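Local coordinates for protein nodulation fucosyltransferase NodZ (PDB 2HHC) that is a nodulation fucosyltransferase of the GT-B clan, whose chain folds around two mainly parallel beta sheets flanked by helices, at residues H199-C202 and M203-K207; R291-R294 and L295-R299; I97-P100 and D101-F105; D17-W20 and S21-S24. All blocks are in the same frame, centred on the assembly; numbering follows the deposited sequence.

Contact 1 (H199-C202 and M203-K207); sequences HQVC and MAIRK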
loop_
_atom_site.group_PDB
_atom_site.type_symbol
_atom_site.label_atom_id
_atom_site.label_comp_id
_atom_site.label_asym_id
_atom_site.label_seq_id
_atom_site.Cartn_x
_atom_site.Cartn_y
_atom_site.Cartn_z
ATOM N N HIS A 199 -21.783 3.727 -14.006
ATOM C CA HIS A 199 -22.989 3.032 -13.574
ATOM C C HIS A 199 -22.730 2.027 -12.464
ATOM O O HIS A 199 -23.471 1.976 -11.493
ATOM C CB HIS A 199 -23.643 2.317 -14.743
ATOM C CG HIS A 199 -24.903 1.600 -14.378
ATOM N ND1 HIS A 199 -26.033 2.259 -13.950
ATOM C CD2 HIS A 199 -25.231 0.286 -14.418
ATOM C CE1 HIS A 199 -26.995 1.382 -13.714
ATOM N NE2 HIS A 199 -26.535 0.176 -13.994
ATOM N N GLN A 200 -21.660 1.244 -12.607
ATOM C CA GLN A 200 -21.316 0.211 -11.623
ATOM C C GLN A 200 -20.992 0.808 -10.273
ATOM O O GLN A 200 -21.456 0.307 -9.261
ATOM C CB GLN A 200 -20.140 -0.637 -12.143
ATOM C CG GLN A 200 -20.545 -1.495 -13.263
ATOM C CD GLN A 200 -19.438 -2.367 -13.803
ATOM O OE1 GLN A 200 -18.251 -2.078 -13.637
ATOM N NE2 GLN A 200 -19.837 -3.465 -14.443
ATOM N N VAL A 201 -20.212 1.881 -10.250
ATOM C CA VAL A 201 -19.928 2.617 -9.063
ATOM C C VAL A 201 -21.182 3.145 -8.403
ATOM O O VAL A 201 -21.328 3.095 -7.199
ATOM C CB VAL A 201 -18.956 3.811 -9.353
ATOM C CG1 VAL A 201 -18.838 4.729 -8.165
ATOM C CG2 VAL A 201 -17.551 3.257 -9.772
ATOM N N CYS A 202 -22.096 3.658 -9.216
ATOM C CA CYS A 202 -23.353 4.110 -8.659
ATOM C C CYS A 202 -24.140 2.983 -8.026
ATOM O O CYS A 202 -24.726 3.206 -6.965
ATOM C CB CYS A 202 -24.220 4.848 -9.675
ATOM S SG CYS A 202 -23.486 6.422 -10.248
ATOM N N MET A 203 -24.201 1.829 -8.686
ATOM C CA MET A 203 -24.870 0.655 -8.114
ATOM C C MET A 203 -24.256 0.254 -6.771
ATOM O O MET A 203 -24.979 -0.097 -5.829
ATOM C CB MET A 203 -24.711 -0.577 -9.034
ATOM C CG MET A 203 -25.048 -0.417 -10.506
ATOM S SD MET A 203 -24.968 -2.048 -11.277
ATOM C CE MET A 203 -23.740 -2.003 -12.543
ATOM N N ALA A 204 -22.928 0.277 -6.681
ATOM C CA ALA A 204 -22.237 -0.051 -5.431
ATOM C C ALA A 204 -22.598 0.950 -4.348
ATOM O O ALA A 204 -22.830 0.559 -3.199
ATOM C CB ALA A 204 -20.735 -0.099 -5.631
ATOM N N ILE A 205 -22.623 2.249 -4.684
ATOM C CA ILE A 205 -22.979 3.260 -3.695
ATOM C C ILE A 205 -24.414 3.093 -3.207
ATOM O O ILE A 205 -24.676 3.167 -2.019
ATOM C CB ILE A 205 -22.673 4.688 -4.216
ATOM C CG1 ILE A 205 -21.159 4.901 -4.415
ATOM C CG2 ILE A 205 -23.197 5.758 -3.255
ATOM C CD1 ILE A 205 -20.845 6.154 -5.178
ATOM N N ARG A 206 -25.347 2.837 -4.124
ATOM C CA ARG A 206 -26.741 2.593 -3.745
ATOM C C ARG A 206 -26.830 1.397 -2.767
ATOM O O ARG A 206 -27.568 1.466 -1.764
ATOM C CB ARG A 206 -27.617 2.409 -4.993
ATOM C CG ARG A 206 -27.697 3.694 -5.803
ATOM C CD ARG A 206 -28.488 3.630 -7.093
ATOM N NE ARG A 206 -28.393 4.946 -7.758
ATOM C CZ ARG A 206 -27.996 5.191 -9.000
ATOM N NH1 ARG A 206 -27.771 4.202 -9.872
ATOM N NH2 ARG A 206 -27.899 6.458 -9.396
ATOM N N LYS A 207 -26.087 0.325 -3.058
ATOM C CA LYS A 207 -26.074 -0.872 -2.208
ATOM C C LYS A 207 -25.565 -0.539 -0.832
ATOM O O LYS A 207 -26.178 -0.916 0.183
ATOM C CB LYS A 207 -25.279 -2.021 -2.867
ATOM C CG LYS A 207 -25.036 -3.277 -1.962
ATOM C CD LYS A 207 -24.325 -4.354 -2.786
ATOM C CE LYS A 207 -23.971 -5.615 -1.984
ATOM N NZ LYS A 207 -25.151 -6.431 -1.644
#
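Arg206 folds back over Cys202, one turn earlier in helix 192-209, and Val201 meets Ile205 one position earlier. The flat-group packing comes first. With CG beside the backbone N (chi1 -66°) and the chain extended as far as NE, the arginine lays one guanidinium face over the cysteine CB, off toward the rim, and Arg206 NH1 comes within 3.6 Å of Cys202 CB. A second cover is conditional, because Met203 has two conformers: in one of them CG stands over a face of the His199 ring, 4.0 Å from its centroid, as a CH-pi contact.

Apolar packing is sparser. Val201 CG1 and Ile205 CD1 touch at 3.9 Å, the two side chains lying alongside and pointing the same way. Backbone bonds run regularly beneath: Met203 N to His199 O is 2.9 Å and Arg206 N to Cys202 O 2.9 Å.

Val201, Ala204 and Ile205 face strand 279-283, at Phe283 and Ile281, and Phe236 of a loop adjoins Cys202, Ile205 and Arg206, while His199 and Arg206 are exposed. His199 ND1 lies 4.8 Å from Arg206 NH1, a proximity that would, if anything, disfavour a protonated imidazole.

Contact 2 (R291-R294 and L295-R299); sequences RYAR and LLVPR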
loop_
_atom_site.group_PDB
_atom_site.type_symbol
_atom_site.label_atom_id
_atom_site.label_comp_id
_atom_site.label_asym_id
_atom_site.label_seq_id
_atom_site.Cartn_x
_atom_site.Cartn_y
_atom_site.Cartn_z
ATOM N N ARG A 291 -6.215 -1.992 0.571
ATOM C CA ARG A 291 -5.902 -3.173 1.417
ATOM C C ARG A 291 -5.972 -2.776 2.897
ATOM O O ARG A 291 -6.514 -3.559 3.671
ATOM C CB ARG A 291 -4.526 -3.763 1.058
ATOM C CG ARG A 291 -4.163 -4.979 1.853
ATOM C CD ARG A 291 -5.154 -6.080 1.820
ATOM N NE ARG A 291 -4.645 -7.263 2.518
ATOM C CZ ARG A 291 -5.232 -8.450 2.589
ATOM N NH1 ARG A 291 -6.399 -8.667 1.947
ATOM N NH2 ARG A 291 -4.719 -9.406 3.308
ATOM N N TYR A 292 -5.404 -1.652 3.296
ATOM C CA TYR A 292 -5.450 -1.221 4.719
ATOM C C TYR A 292 -6.916 -1.129 5.140
ATOM O O TYR A 292 -7.316 -1.729 6.140
ATOM C CB TYR A 292 -4.729 0.087 4.876
ATOM C CG TYR A 292 -4.569 0.553 6.296
ATOM C CD1 TYR A 292 -4.347 -0.344 7.297
ATOM C CD2 TYR A 292 -4.660 1.886 6.599
ATOM C CE1 TYR A 292 -4.142 0.096 8.608
ATOM C CE2 TYR A 292 -4.465 2.320 7.877
ATOM C CZ TYR A 292 -4.196 1.413 8.859
ATOM O OH TYR A 292 -4.022 1.909 10.188
ATOM N N ALA A 293 -7.734 -0.486 4.341
ATOM C CA ALA A 293 -9.193 -0.432 4.639
ATOM C C ALA A 293 -9.829 -1.832 4.723
ATOM O O ALA A 293 -10.602 -2.144 5.653
ATOM C CB ALA A 293 -9.883 0.403 3.637
ATOM N N ARG A 294 -9.514 -2.740 3.807
ATOM C CA ARG A 294 -9.985 -4.103 3.855
ATOM C C ARG A 294 -9.652 -4.784 5.190
ATOM O O ARG A 294 -10.449 -5.545 5.730
ATOM C CB ARG A 294 -9.429 -4.914 2.674
ATOM C CG ARG A 294 -9.685 -6.406 2.708
ATOM C CD ARG A 294 -11.166 -6.763 2.685
ATOM N NE ARG A 294 -11.437 -8.204 2.798
ATOM C CZ ARG A 294 -11.438 -8.895 3.945
ATOM N NH1 ARG A 294 -11.175 -8.296 5.095
ATOM N NH2 ARG A 294 -11.715 -10.192 3.942
ATOM N N LEU A 295 -8.446 -4.550 5.699
ATOM C CA LEU A 295 -8.042 -5.114 7.009
ATOM C C LEU A 295 -8.847 -4.584 8.187
ATOM O O LEU A 295 -9.052 -5.332 9.194
ATOM C CB LEU A 295 -6.554 -4.821 7.237
ATOM C CG LEU A 295 -5.620 -5.602 6.297
ATOM C CD1 LEU A 295 -4.180 -5.025 6.472
ATOM C CD2 LEU A 295 -5.715 -7.090 6.358
ATOM N N LEU A 296 -9.267 -3.337 8.126
ATOM C CA LEU A 296 -9.878 -2.664 9.304
ATOM C C LEU A 296 -11.380 -2.381 9.281
ATOM O O LEU A 296 -11.999 -2.343 10.347
ATOM C CB LEU A 296 -9.141 -1.369 9.634
ATOM C CG LEU A 296 -7.686 -1.454 10.124
ATOM C CD1 LEU A 296 -7.143 -0.032 10.389
ATOM C CD2 LEU A 296 -7.640 -2.264 11.351
ATOM N N VAL A 297 -11.951 -2.144 8.123
ATOM C CA VAL A 297 -13.319 -1.635 8.028
ATOM C C VAL A 297 -14.337 -2.730 8.204
ATOM O O VAL A 297 -14.122 -3.867 7.766
ATOM C CB VAL A 297 -13.502 -0.974 6.647
ATOM C CG1 VAL A 297 -14.938 -0.644 6.290
ATOM C CG2 VAL A 297 -12.600 0.269 6.533
ATOM N N PRO A 298 -15.439 -2.423 8.905
ATOM C CA PRO A 298 -16.454 -3.463 9.149
ATOM C C PRO A 298 -17.055 -4.177 7.925
ATOM O O PRO A 298 -17.317 -5.398 7.969
ATOM C CB PRO A 298 -17.546 -2.683 9.886
ATOM C CG PRO A 298 -16.835 -1.609 10.592
ATOM C CD PRO A 298 -15.723 -1.190 9.652
ATOM N N ARG A 299 -17.306 -3.431 6.863
ATOM C CA ARG A 299 -17.958 -4.012 5.676
ATOM C C ARG A 299 -17.282 -3.514 4.398
ATOM O O ARG A 299 -16.975 -2.330 4.259
ATOM C CB ARG A 299 -19.435 -3.620 5.620
ATOM C CG ARG A 299 -20.303 -4.157 6.741
ATOM C CD ARG A 299 -21.230 -3.005 7.131
ATOM N NE ARG A 299 -22.590 -3.385 7.216
ATOM C CZ ARG A 299 -23.615 -2.579 7.497
ATOM N NH1 ARG A 299 -23.476 -1.280 7.713
ATOM N NH2 ARG A 299 -24.802 -3.107 7.570
#
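Ala293 and Val297 form a tight, buried part of this short helix end. Val297 N reaches Ala293 O at 2.8 Å, a nearly straight bond of 164°, while Val297 CG2 rests on Ala293 CB at 4.0 Å. A weak bond from Leu296 N also ends on this carbonyl, and another goes from the same N to Tyr292 O. Ala293 O thus accepts from both Leu296 and Val297, and Val297 is the first residue to leave helical phi/psi. Buried Leu295 belongs to the packed part too: its CD2 sits above one face of the Arg291 guanidinium, 4.0 Å from Arg291 NH2. The methyl is an apolar cover; the charge pairs with Glu141, in a salt bridge from NE.

The open side is that of Leu296, beside partly exposed Tyr292. The two meet at a slant. The leucine CG lies beside its backbone N (chi1 -66°) and CD1 extends from there (chi2 180°), ending with Leu296 CD1 3.5 Å from Tyr292 CE1.

Helix 291-296 is the crossover of a beta-alpha-beta unit between strands 279-283 and 299-303. Ala293 and Val297 press on Val280 of the first strand, whereas Leu295 and Leu296 turn to helix 138-147 and Tyr292 stacks its ring with Phe145 of that helix.

Contact 3 (I97-P100 and D101-F105); sequences INRP and DEQIF. With PO4 (phosphate ion), chain B.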
loop_
_atom_site.group_PDB
_atom_site.type_symbol
_atom_site.label_atom_id
_atom_site.label_comp_id
_atom_site.label_asym_id
_atom_site.label_seq_id
_atom_site.Cartn_x
_atom_site.Cartn_y
_atom_site.Cartn_z
ATOM N N ILE A 97 21.798 -3.976 -15.929
ATOM C CA ILE A 97 21.125 -2.836 -16.595
ATOM C C ILE A 97 19.774 -3.321 -17.139
ATOM O O ILE A 97 18.762 -2.645 -16.989
ATOM C CB ILE A 97 21.988 -2.254 -17.697
ATOM C CG1 ILE A 97 23.304 -1.647 -17.190
ATOM C CG2 ILE A 97 21.247 -1.175 -18.489
ATOM C CD1 ILE A 97 23.135 -0.440 -16.355
ATOM N N ASN A 98 19.758 -4.480 -17.804
ATOM C CA ASN A 98 18.524 -5.063 -18.350
ATOM C C ASN A 98 17.742 -5.762 -17.242
ATOM O O ASN A 98 18.196 -6.795 -16.738
ATOM C CB ASN A 98 18.852 -6.164 -19.334
ATOM C CG ASN A 98 17.656 -6.655 -20.101
ATOM O OD1 ASN A 98 16.673 -5.941 -20.336
ATOM N ND2 ASN A 98 17.750 -7.895 -20.531
ATOM N N ARG A 99 16.611 -5.209 -16.854
ATOM C CA ARG A 99 15.774 -5.810 -15.804
ATOM C C ARG A 99 14.312 -5.820 -16.247
ATOM O O ARG A 99 13.520 -5.056 -15.725
ATOM C CB ARG A 99 16.033 -5.110 -14.463
ATOM C CG ARG A 99 15.345 -5.771 -13.270
ATOM C CD ARG A 99 15.732 -5.236 -11.915
ATOM N NE ARG A 99 14.866 -5.852 -10.906
ATOM C CZ ARG A 99 14.990 -7.084 -10.448
ATOM N NH1 ARG A 99 16.010 -7.820 -10.811
ATOM N NH2 ARG A 99 14.104 -7.575 -9.614
ATOM N N PRO A 100 13.973 -6.707 -17.199
ATOM C CA PRO A 100 12.639 -6.759 -17.775
ATOM C C PRO A 100 11.640 -7.389 -16.817
ATOM O O PRO A 100 12.032 -8.041 -15.857
ATOM C CB PRO A 100 12.827 -7.673 -18.968
ATOM C CG PRO A 100 13.931 -8.517 -18.621
ATOM C CD PRO A 100 14.852 -7.721 -17.790
ATOM N N ASP A 101 10.368 -7.216 -17.151
ATOM C CA ASP A 101 9.298 -7.696 -16.293
ATOM C C ASP A 101 9.388 -9.207 -16.105
ATOM O O ASP A 101 9.173 -9.664 -14.980
ATOM C CB ASP A 101 7.927 -7.279 -16.848
ATOM C CG ASP A 101 7.557 -5.834 -16.488
ATOM O OD1 ASP A 101 8.343 -5.084 -15.860
ATOM O OD2 ASP A 101 6.412 -5.443 -16.830
ATOM N N GLU A 102 9.811 -9.942 -17.126
ATOM C CA GLU A 102 9.945 -11.404 -16.999
ATOM C C GLU A 102 10.909 -11.766 -15.862
ATOM O O GLU A 102 10.662 -12.714 -15.119
ATOM C CB GLU A 102 10.264 -12.117 -18.324
ATOM C CG GLU A 102 11.603 -11.876 -18.935
ATOM C CD GLU A 102 11.815 -12.812 -20.108
ATOM O OE1 GLU A 102 12.006 -14.049 -19.902
ATOM O OE2 GLU A 102 11.752 -12.314 -21.258
ATOM N N GLN A 103 11.985 -10.996 -15.699
ATOM C CA GLN A 103 12.939 -11.254 -14.638
ATOM C C GLN A 103 12.349 -10.876 -13.272
ATOM O O GLN A 103 12.567 -11.557 -12.296
ATOM C CB GLN A 103 14.262 -10.461 -14.865
ATOM C CG GLN A 103 15.323 -10.682 -13.755
ATOM C CD GLN A 103 15.733 -12.127 -13.620
ATOM O OE1 GLN A 103 15.782 -12.875 -14.638
ATOM N NE2 GLN A 103 16.032 -12.543 -12.412
ATOM N N ILE A 104 11.650 -9.754 -13.177
ATOM C CA ILE A 104 11.043 -9.341 -11.942
ATOM C C ILE A 104 10.029 -10.411 -11.483
ATOM O O ILE A 104 9.993 -10.777 -10.299
ATOM C CB ILE A 104 10.352 -7.964 -12.109
ATOM C CG1 ILE A 104 11.376 -6.876 -12.502
ATOM C CG2 ILE A 104 9.572 -7.589 -10.883
ATOM C CD1 ILE A 104 10.703 -5.550 -12.981
ATOM N N PHE A 105 9.252 -10.906 -12.430
ATOM C CA PHE A 105 8.245 -11.965 -12.130
ATOM C C PHE A 105 8.885 -13.292 -11.693
ATOM O O PHE A 105 8.421 -13.923 -10.756
ATOM C CB PHE A 105 7.292 -12.217 -13.285
ATOM C CG PHE A 105 6.474 -11.009 -13.684
ATOM C CD1 PHE A 105 6.199 -10.014 -12.778
ATOM C CD2 PHE A 105 6.035 -10.863 -14.998
ATOM C CE1 PHE A 105 5.468 -8.901 -13.134
ATOM C CE2 PHE A 105 5.278 -9.724 -15.368
ATOM C CZ PHE A 105 5.010 -8.755 -14.405
HETATM P P PO4 B . 17.548 -15.719 -11.522
HETATM O O1 PO4 B . 16.319 -15.976 -12.401
HETATM O O2 PO4 B . 17.259 -14.866 -10.227
HETATM O O3 PO4 B . 18.112 -17.073 -11.165
HETATM O O4 PO4 B . 18.577 -15.043 -12.410
HETATM O O HOH W 1 10.894 -4.031 -16.369
#
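Arg99 stretches its side chain across Ile104 at about a right angle, with Arg99 NE 4.0 Å from Ile104 CG1. CG is anti to the backbone N (chi1 -173°) and the chain stays extended to NE, which brings the guanidinium alongside the first turn of helix 101-116; Arg99 NH1 also lies 4.2 Å from Gln103 CG, where the two side chains again cross steeply. The charge itself is met further on, by a salt bridge to Glu107 and a cation-pi contact with Trp88.

Pro100 occupies the N-cap position. Its carbonyl opens the helix: Ile104 N bonds to Pro100 O at 3.2 Å in the carbonyl plane, and Gln103 N adds a weak bond to the same oxygen. Glu102 approaches the proline at a slant, with 4.1 Å between Glu102 CG and Pro100 CG, while its carboxylate pairs with Arg106. A water donates to both Arg99 O and Asp101 OD1, tying the loop to the helix start.

Gln103 bends at chi2 toward a phosphate ion, probably from the crystallisation liquor, with a weak bond of 3.4 Å from Gln103 NE2 to phosphate O1; its amide also bonds to Arg106 and Glu107, and Trp88 N binds the same ion. The chemistry is thus mixed: aliphatic carbon lies against the guanidinium end of the arginine, while polar ends find their partners along the helix and in the loop holding Trp88.

Contact 4 (D17-W20 and S21-S24); sequences DCLW and SLAS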
loop_
_atom_site.group_PDB
_atom_site.type_symbol
_atom_site.label_atom_id
_atom_site.label_comp_id
_atom_site.label_asym_id
_atom_site.label_seq_id
_atom_site.Cartn_x
_atom_site.Cartn_y
_atom_site.Cartn_z
ATOM N N ASP A 17 0.995 -1.288 -2.308
ATOM C CA ASP A 17 1.934 -2.335 -2.764
ATOM C C ASP A 17 3.210 -2.264 -1.962
ATOM O O ASP A 17 3.735 -3.253 -1.474
ATOM C CB ASP A 17 2.107 -2.133 -4.274
ATOM C CG ASP A 17 3.001 -3.150 -4.961
ATOM O OD1 ASP A 17 3.660 -4.017 -4.321
ATOM O OD2 ASP A 17 3.098 -2.990 -6.197
ATOM N N CYS A 18 3.771 -1.077 -1.840
ATOM C CA CYS A 18 5.014 -0.932 -1.072
ATOM C C CYS A 18 4.875 -1.501 0.336
ATOM O O CYS A 18 5.755 -2.204 0.817
ATOM C CB CYS A 18 5.438 0.533 -0.984
ATOM S SG CYS A 18 5.942 1.326 -2.528
ATOM N N LEU A 19 3.800 -1.132 1.046
ATOM C CA LEU A 19 3.623 -1.527 2.425
ATOM C C LEU A 19 3.258 -3.013 2.602
ATOM O O LEU A 19 3.663 -3.635 3.572
ATOM C CB LEU A 19 2.556 -0.651 3.101
ATOM C CG LEU A 19 3.049 0.802 3.272
ATOM C CD1 LEU A 19 1.903 1.724 3.691
ATOM C CD2 LEU A 19 4.227 0.868 4.212
ATOM N N TRP A 20 2.518 -3.595 1.642
ATOM C CA TRP A 20 2.218 -5.044 1.682
ATOM C C TRP A 20 3.530 -5.810 1.391
ATOM O O TRP A 20 3.880 -6.763 2.065
ATOM C CB TRP A 20 1.178 -5.342 0.637
ATOM C CG TRP A 20 0.429 -6.650 0.795
ATOM C CD1 TRP A 20 0.825 -7.788 1.485
ATOM C CD2 TRP A 20 -0.848 -6.931 0.273
ATOM N NE1 TRP A 20 -0.149 -8.737 1.405
ATOM C CE2 TRP A 20 -1.199 -8.248 0.664
ATOM C CE3 TRP A 20 -1.738 -6.203 -0.510
ATOM C CZ2 TRP A 20 -2.390 -8.829 0.273
ATOM C CZ3 TRP A 20 -2.902 -6.776 -0.909
ATOM C CH2 TRP A 20 -3.219 -8.095 -0.543
ATOM N N SER A 21 4.270 -5.375 0.354
ATOM C CA SER A 21 5.551 -5.987 0.027
ATOM C C SER A 21 6.554 -5.868 1.164
ATOM O O SER A 21 7.305 -6.793 1.432
ATOM C CB SER A 21 6.090 -5.383 -1.278
ATOM O OG SER A 21 5.280 -5.661 -2.406
ATOM N N LEU A 22 6.486 -4.749 1.870
ATOM C CA LEU A 22 7.315 -4.565 3.089
ATOM C C LEU A 22 6.999 -5.597 4.144
ATOM O O LEU A 22 7.881 -6.179 4.767
ATOM C CB LEU A 22 7.129 -3.176 3.683
ATOM C CG LEU A 22 7.945 -2.807 4.924
ATOM C CD1 LEU A 22 9.416 -2.956 4.601
ATOM C CD2 LEU A 22 7.602 -1.438 5.316
ATOM N N ALA A 23 5.699 -5.843 4.389
ATOM C CA ALA A 23 5.269 -6.851 5.371
ATOM C C ALA A 23 5.876 -8.241 5.023
ATOM O O ALA A 23 6.311 -8.984 5.887
ATOM C CB ALA A 23 3.778 -6.899 5.436
ATOM N N SER A 24 5.914 -8.559 3.742
ATOM C CA SER A 24 6.511 -9.833 3.317
ATOM C C SER A 24 8.011 -9.922 3.618
ATOM O O SER A 24 8.475 -10.968 4.116
ATOM C CB SER A 24 6.208 -10.087 1.859
ATOM O OG SER A 24 4.804 -10.204 1.664
#
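Two torsions bring Asp17 and Ser21 together: the aspartate holds CG anti to its backbone N (chi1 -178°), and the serine sets OG beside its own N (chi1 -64°), pointing back down the helix. Both residues belong to helix 15-32, the crossover helix of a beta-alpha-beta unit between strands 6-10 and 35-39, in the Rossmann-like N-terminal half expected of a GT-B protein.

The serine hydroxyl lies between two acceptors on the same residue. Ser21 OG is 3.0 Å from Asp17 OD1 and equally 3.0 Å from the backbone oxygen Asp17 O, and its single proton could serve either. Ser21 N bonds to the same carbonyl oxygen, Asp17 O, at 2.9 Å and 165°. From outside the pair, Leu132 N bonds to the serine hydroxyl, Asp17 OD1 is also held by a salt bridge to Arg11, and OD2 makes a weak bond to Thr13.

The apolar flank is buried against strand 35-39 and helix 138-147. Leu19 and Leu22 approach through their methyls; Leu22 reaches Leu36 and Ile38 of the strand as well as Ile144 of the helix, Leu19 touches Phe145 and Ala23 touches Ile144, and Trp20 meets the ring of Trp134 with the planes steeply inclined. The helical backbone bonds continue through this part, Ala23 N lying 3.1 Å from Leu19 O. Between the two leucines, Leu19 CD2 lies 4.2 Å from Leu22 CD2.

From the N terminus the order is contact 4, contact 3, contact 1, contact 2, strictly in series: none nests in or crosses another, and each joins adjacent segments, closing a helical turn or helix start and no long loop. Contacts 4 and 3 belong to the half built on the first sheet, on helices 15-32 and 101-116, with centres about 19 Å apart. Contacts 1 and 2 belong to the second, on helices 192-209 and 291-296, both packed against strand 279-283. The halves meet between contacts 4 and 2, where Arg291 NE lies 3.5 Å from Trp20 CH2 and Trp134 and Glu141 border both residues. Contacts 1 and 3 lie farthest apart, their centres about 39 Å from each other.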